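Local atomic coordinates of alternansucrase (Leuconostoc mesenteroides, PDB entry 6HVG), a protein that belongs to glycoside hydrolase family 70, whose members have a TIM-barrel catalytic domain, and also carries choline-binding-type cell-wall-binding repeats. Residues Ser647-Lys653 and Ala1022-Ser1026; Leu655-Trp661 and Ala675-Tyr681. All coordinates share one frame. Numbering follows the deposited sequence.

Interaction 1: residues Ser647-Lys653 and Ala1022-Ser1026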
loop_
_atom_site.group_PDB
_atom_site.type_symbol
_atom_site.label_atom_id
_atom_site.label_comp_id
_atom_site.label_asym_id
_atom_site.label_seq_id
_atom_site.Cartn_x
_atom_site.Cartn_y
_atom_site.Cartn_z
ATOM N N SER A 647 30.635 3.272 28.417
ATOM C CA SER A 647 30.103 2.330 29.411
ATOM C C SER A 647 28.677 1.920 29.076
ATOM O O SER A 647 28.010 2.577 28.297
ATOM C CB SER A 647 30.120 2.971 30.807
ATOM O OG SER A 647 29.100 3.954 30.937
ATOM N N ASP A 648 28.208 0.849 29.700
ATOM C CA ASP A 648 26.810 0.453 29.611
ATOM C C ASP A 648 25.863 1.457 30.280
ATOM O O ASP A 648 24.722 1.615 29.843
ATOM C CB ASP A 648 26.603 -0.936 30.234
ATOM C CG ASP A 648 27.140 -2.054 29.366
ATOM O OD1 ASP A 648 27.480 -1.789 28.178
ATOM O OD2 ASP A 648 27.197 -3.198 29.871
ATOM N N ALA A 649 26.331 2.128 31.336
ATOM C CA ALA A 649 25.520 3.126 32.032
ATOM C C ALA A 649 25.252 4.355 31.151
ATOM O O ALA A 649 24.148 4.905 31.160
ATOM C CB ALA A 649 26.193 3.547 33.328
ATOM N N ASN A 650 26.268 4.788 30.416
ATOM C CA ASN A 650 26.118 5.894 29.460
ATOM C C ASN A 650 25.198 5.517 28.296
ATOM O O ASN A 650 24.299 6.268 27.932
ATOM C CB ASN A 650 27.481 6.314 28.883
ATOM C CG ASN A 650 28.354 7.036 29.884
ATOM O OD1 ASN A 650 28.024 7.139 31.070
ATOM N ND2 ASN A 650 29.475 7.547 29.408
ATOM N N ALA A 651 25.467 4.352 27.709
ATOM C CA ALA A 651 24.671 3.798 26.624
ATOM C C ALA A 651 23.218 3.651 27.043
ATOM O O ALA A 651 22.334 4.139 26.353
ATOM C CB ALA A 651 25.236 2.446 26.187
ATOM N N ASN A 652 22.982 3.012 28.184
ATOM C CA ASN A 652 21.627 2.713 28.636
ATOM C C ASN A 652 20.874 3.897 29.210
ATOM O O ASN A 652 19.670 3.807 29.385
ATOM C CB ASN A 652 21.628 1.554 29.614
ATOM C CG ASN A 652 22.175 0.265 28.997
ATOM O OD1 ASN A 652 22.718 0.254 27.882
ATOM N ND2 ASN A 652 22.007 -0.848 29.719
ATOM N N LYS A 653 21.563 5.011 29.464
ATOM C CA LYS A 653 20.908 6.276 29.817
ATOM C C LYS A 653 20.224 6.925 28.623
ATOM O O LYS A 653 19.435 7.855 28.785
ATOM C CB LYS A 653 21.917 7.287 30.376
ATOM C CG LYS A 653 21.884 7.445 31.873
ATOM C CD LYS A 653 23.093 8.240 32.358
ATOM C CE LYS A 653 23.375 7.969 33.837
ATOM N NZ LYS A 653 24.772 8.319 34.196
ATOM N N ALA A 1022 23.303 -0.864 35.481
ATOM C CA ALA A 1022 24.342 -0.792 34.470
ATOM C C ALA A 1022 25.627 -0.219 35.058
ATOM O O ALA A 1022 25.591 0.751 35.814
ATOM C CB ALA A 1022 23.876 0.068 33.313
ATOM N N THR A 1023 26.756 -0.797 34.671
ATOM C CA THR A 1023 28.055 -0.483 35.262
ATOM C C THR A 1023 28.797 0.645 34.539
ATOM O O THR A 1023 28.846 0.689 33.305
ATOM C CB THR A 1023 28.964 -1.733 35.257
ATOM O OG1 THR A 1023 29.087 -2.248 33.922
ATOM C CG2 THR A 1023 28.381 -2.805 36.158
ATOM N N GLU A 1024 29.416 1.517 35.332
ATOM C CA GLU A 1024 30.093 2.706 34.826
ATOM C C GLU A 1024 31.470 2.402 34.232
ATOM O O GLU A 1024 32.104 3.272 33.642
ATOM C CB GLU A 1024 30.233 3.725 35.957
ATOM C CG GLU A 1024 28.934 4.054 36.700
ATOM C CD GLU A 1024 28.099 5.144 36.030
ATOM O OE1 GLU A 1024 28.480 5.669 34.959
ATOM O OE2 GLU A 1024 27.048 5.502 36.589
ATOM N N SER A 1025 31.936 1.175 34.421
ATOM C CA SER A 1025 33.261 0.773 33.975
ATOM C C SER A 1025 33.253 0.509 32.490
ATOM O O SER A 1025 32.225 0.143 31.919
ATOM C CB SER A 1025 33.694 -0.513 34.691
ATOM O OG SER A 1025 32.863 -1.604 34.310
ATOM N N SER A 1026 34.415 0.662 31.870
ATOM C CA SER A 1026 34.591 0.314 30.455
ATOM C C SER A 1026 34.796 -1.196 30.322
ATOM O O SER A 1026 35.918 -1.672 30.137
ATOM C CB SER A 1026 35.782 1.054 29.836
ATOM O OG SER A 1026 36.156 0.445 28.603
#

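Interaction 2: residues Leu655-Trp661 and Ala675-Tyr681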
loop_
_atom_site.group_PDB
_atom_site.type_symbol
_atom_site.label_atom_id
_atom_site.label_comp_id
_atom_site.label_asym_id
_atom_site.label_seq_id
_atom_site.Cartn_x
_atom_site.Cartn_y
_atom_site.Cartn_z
ATOM N N LEU A 655 18.642 5.071 25.822
ATOM C CA LEU A 655 18.035 3.985 25.045
ATOM C C LEU A 655 17.457 4.495 23.737
ATOM O O LEU A 655 16.667 5.411 23.751
ATOM C CB LEU A 655 16.907 3.305 25.823
ATOM C CG LEU A 655 17.307 2.175 26.749
ATOM C CD1 LEU A 655 16.108 1.793 27.600
ATOM C CD2 LEU A 655 17.813 0.977 25.951
ATOM N N SER A 656 17.872 3.865 22.633
ATOM C CA SER A 656 17.491 4.243 21.264
ATOM C C SER A 656 17.165 3.020 20.407
ATOM O O SER A 656 17.901 2.024 20.434
ATOM C CB SER A 656 18.633 5.009 20.581
ATOM O OG SER A 656 18.780 6.289 21.155
ATOM N N ILE A 657 16.081 3.099 19.635
ATOM C CA ILE A 657 15.606 1.964 18.848
ATOM C C ILE A 657 15.504 2.319 17.373
ATOM O O ILE A 657 15.413 3.493 17.003
ATOM C CB ILE A 657 14.250 1.420 19.371
ATOM C CG1 ILE A 657 13.132 2.454 19.186
ATOM C CG2 ILE A 657 14.396 1.010 20.826
ATOM C CD1 ILE A 657 11.770 2.002 19.706
ATOM N N LEU A 658 15.533 1.291 16.533
ATOM C CA LEU A 658 15.394 1.422 15.086
ATOM C C LEU A 658 14.127 0.708 14.637
ATOM O O LEU A 658 13.858 -0.409 15.072
ATOM C CB LEU A 658 16.549 0.728 14.371
ATOM C CG LEU A 658 17.952 1.252 14.574
ATOM C CD1 LEU A 658 18.954 0.265 14.023
ATOM C CD2 LEU A 658 18.096 2.637 13.941
ATOM N N GLU A 659 13.370 1.330 13.733
ATOM C CA GLU A 659 12.351 0.645 12.926
ATOM C C GLU A 659 13.067 0.117 11.683
ATOM O O GLU A 659 13.159 0.824 10.683
ATOM C CB GLU A 659 11.241 1.598 12.512
ATOM C CG GLU A 659 9.986 0.927 11.955
ATOM C CD GLU A 659 9.206 1.769 10.923
ATOM O OE1 GLU A 659 9.477 2.970 10.734
ATOM O OE2 GLU A 659 8.296 1.223 10.267
ATOM N N ASP A 660 13.608 -1.110 11.783
ATOM C CA ASP A 660 14.437 -1.709 10.742
ATOM C C ASP A 660 13.897 -3.082 10.321
ATOM O O ASP A 660 14.287 -4.095 10.868
ATOM C CB ASP A 660 15.882 -1.807 11.218
ATOM C CG ASP A 660 16.068 -2.763 12.401
ATOM O OD1 ASP A 660 15.135 -2.884 13.249
ATOM O OD2 ASP A 660 17.168 -3.381 12.486
ATOM N N TRP A 661 13.008 -3.094 9.329
ATOM C CA TRP A 661 12.229 -4.280 9.014
ATOM C C TRP A 661 12.994 -5.364 8.247
ATOM O O TRP A 661 12.662 -6.534 8.381
ATOM C CB TRP A 661 10.976 -3.906 8.237
ATOM C CG TRP A 661 9.967 -3.144 8.982
ATOM C CD1 TRP A 661 9.691 -1.824 8.859
ATOM C CD2 TRP A 661 9.070 -3.647 9.977
ATOM N NE1 TRP A 661 8.667 -1.459 9.715
ATOM C CE2 TRP A 661 8.268 -2.565 10.411
ATOM C CE3 TRP A 661 8.863 -4.904 10.545
ATOM C CZ2 TRP A 661 7.289 -2.705 11.384
ATOM C CZ3 TRP A 661 7.877 -5.037 11.500
ATOM C CH2 TRP A 661 7.107 -3.948 11.910
ATOM N N ALA A 675 24.657 1.197 17.649
ATOM C CA ALA A 675 24.389 2.570 18.129
ATOM C C ALA A 675 22.922 2.794 18.500
ATOM O O ALA A 675 22.610 3.596 19.368
ATOM C CB ALA A 675 24.830 3.588 17.089
ATOM N N GLN A 676 22.029 2.089 17.822
ATOM C CA GLN A 676 20.614 2.019 18.201
ATOM C C GLN A 676 20.218 0.546 18.175
ATOM O O GLN A 676 20.775 -0.230 17.396
ATOM C CB GLN A 676 19.727 2.784 17.216
ATOM C CG GLN A 676 20.089 4.246 17.001
ATOM C CD GLN A 676 21.160 4.452 15.936
ATOM O OE1 GLN A 676 21.373 3.590 15.082
ATOM N NE2 GLN A 676 21.900 5.562 16.041
ATOM N N LEU A 677 19.264 0.160 19.015
ATOM C CA LEU A 677 18.843 -1.230 19.084
ATOM C C LEU A 677 18.033 -1.652 17.866
ATOM O O LEU A 677 17.066 -0.995 17.511
ATOM C CB LEU A 677 18.014 -1.490 20.340
ATOM C CG LEU A 677 18.728 -1.305 21.672
ATOM C CD1 LEU A 677 17.701 -1.496 22.776
ATOM C CD2 LEU A 677 19.898 -2.263 21.822
ATOM N N THR A 678 18.430 -2.758 17.241
ATOM C CA THR A 678 17.592 -3.378 16.209
ATOM C C THR A 678 16.326 -3.967 16.808
ATOM O O THR A 678 16.318 -4.393 17.956
ATOM C CB THR A 678 18.315 -4.515 15.459
ATOM O OG1 THR A 678 17.449 -5.035 14.446
ATOM C CG2 THR A 678 18.699 -5.656 16.414
ATOM N N MET A 679 15.267 -4.021 16.011
ATOM C CA MET A 679 14.113 -4.832 16.364
ATOM C C MET A 679 14.474 -6.283 16.122
ATOM O O MET A 679 15.444 -6.594 15.415
ATOM C CB MET A 679 12.890 -4.463 15.532
ATOM C CG MET A 679 12.741 -5.252 14.229
ATOM S SD MET A 679 11.556 -4.624 13.047
ATOM C CE MET A 679 10.195 -4.060 14.007
ATOM N N ASP A 680 13.665 -7.173 16.691
ATOM C CA ASP A 680 13.825 -8.606 16.493
ATOM C C ASP A 680 12.523 -9.152 15.941
ATOM O O ASP A 680 11.696 -9.692 16.672
ATOM C CB ASP A 680 14.202 -9.287 17.807
ATOM C CG ASP A 680 14.392 -10.788 17.656
ATOM O OD1 ASP A 680 14.450 -11.277 16.501
ATOM O OD2 ASP A 680 14.477 -11.481 18.703
ATOM N N TYR A 681 12.352 -8.996 14.628
ATOM C CA TYR A 681 11.137 -9.439 13.964
ATOM C C TYR A 681 11.004 -10.968 13.985
ATOM O O TYR A 681 9.899 -11.474 13.878
ATOM C CB TYR A 681 11.070 -8.920 12.522
ATOM C CG TYR A 681 9.711 -9.131 11.895
ATOM C CD1 TYR A 681 8.567 -8.623 12.506
ATOM C CD2 TYR A 681 9.554 -9.873 10.720
ATOM C CE1 TYR A 681 7.307 -8.826 11.961
ATOM C CE2 TYR A 681 8.291 -10.097 10.175
ATOM C CZ TYR A 681 7.172 -9.567 10.800
ATOM O OH TYR A 681 5.908 -9.750 10.285
#

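Interaction 1: residues Ser647-Lys653 and Ala1022-Ser1026
The short helix 648-652 presents its first turn to 1022-1026, an irregular loop, extended at A1022 and T1023 and turning at E1024. The closest CA pairs are A649 with A1022, 4.8 Å apart, and S647 with S1026, 5.0 Å apart. No hydrogen bond crosses between the segments. T1023 O comes within 3.5 Å of A649 N without bonding to it, and S647 CB is 3.5 Å from E1024 O. At the N-cap of the helix, S647 OG accepts from N650 N at 3.0 Å; the p rotamer turns the hydroxyl back over the first turn. This is a surface contact on the barrel domain: 1022-1026 belongs to the connection from the antiparallel sheet whose last strand along the chain is 1003-1009 back toward barrel strand 1045-1047, and it passes over a helix that precedes barrel strand 657-658. The apolar part is small, with A649 CB and A1022 CB 4.2 Å apart. E1024 starts away from the helix, then bends back so that OE1 lies 3.5 Å from A649 CB. Its OE2 is 4.3 Å from K653 NZ, opposite charges near each other but too far apart for a salt bridge. D648 hydrogen-bonds through OD1 to H1035 ND1 and through OD2 to N1037 ND2, further along the same connection, while N650 ND2 donates to G643 O.

Interaction 2: residues Leu655-Trp661 and Ala675-Tyr681
Two main-chain hydrogen bonds join the segments around the single bridge of I657 with L677: L677 N donates to S656 O at 2.7 Å, and L658 N donates to L677 O at 2.9 Å. L677 thus bonds to the two residues flanking I657, which is the parallel pattern, and I657 CA adds a CA-H...O contact to L677 O at 3.6 Å. The other edge of I657 is bonded to I618 and V620 of strand 617-620. Beyond the bridge the strands diverge, and D660 takes over with its side chain: OD1 accepts from M679 N at 3.0 Å, while OD2 lies 2.6 Å from T678 OG1, itself 2.7 Å from M679 O. Strand 657-658 and the weakly bonded strand 678-679 are the two ends of the eight-stranded parallel sheet, and the I657-L677 bridge, at the start of the latter, closes the TIM barrel; helix 665-671 makes the beta-alpha-beta crossover between them. L658 O is satisfied by the hydroxyl of Y746, S656 OG by I618 N and H654 O, and E659 OE1 by A622 N. E659 turns away, its OE2 accepting from W661 NE1 at 2.8 Å. That indole receives M679 over one face: SD is 4.1 Å from the centroid of its six-membered ring, a Met-aromatic contact, and CE 3.7 Å from it, a CH-pi contact. Its edge points at the face of Y681 in an offset edge-to-face pair, ring centroids 5.6 Å apart. D680 N-caps helix 681-692.

From the N terminus, the chain runs through barrel strand 617-620 and helix 629-642 into helix 648-652, the first half of interaction 1, and directly on to strand 657-658. Thirteen residues, including helix 665-671, then lead to 675-681, where interaction 2 closes its short loop. Interaction 1 closes only after 368 residues, which hold further barrel strands and the large antiparallel sheet whose last strand along the chain is 1003-1009, so interaction 2 is nested inside it. Their centres are 19 Å apart. The inner contact joins the two end strands of the barrel sheet; the outer one brings the returning connection against a helix at the N-terminal end of the barrel strands.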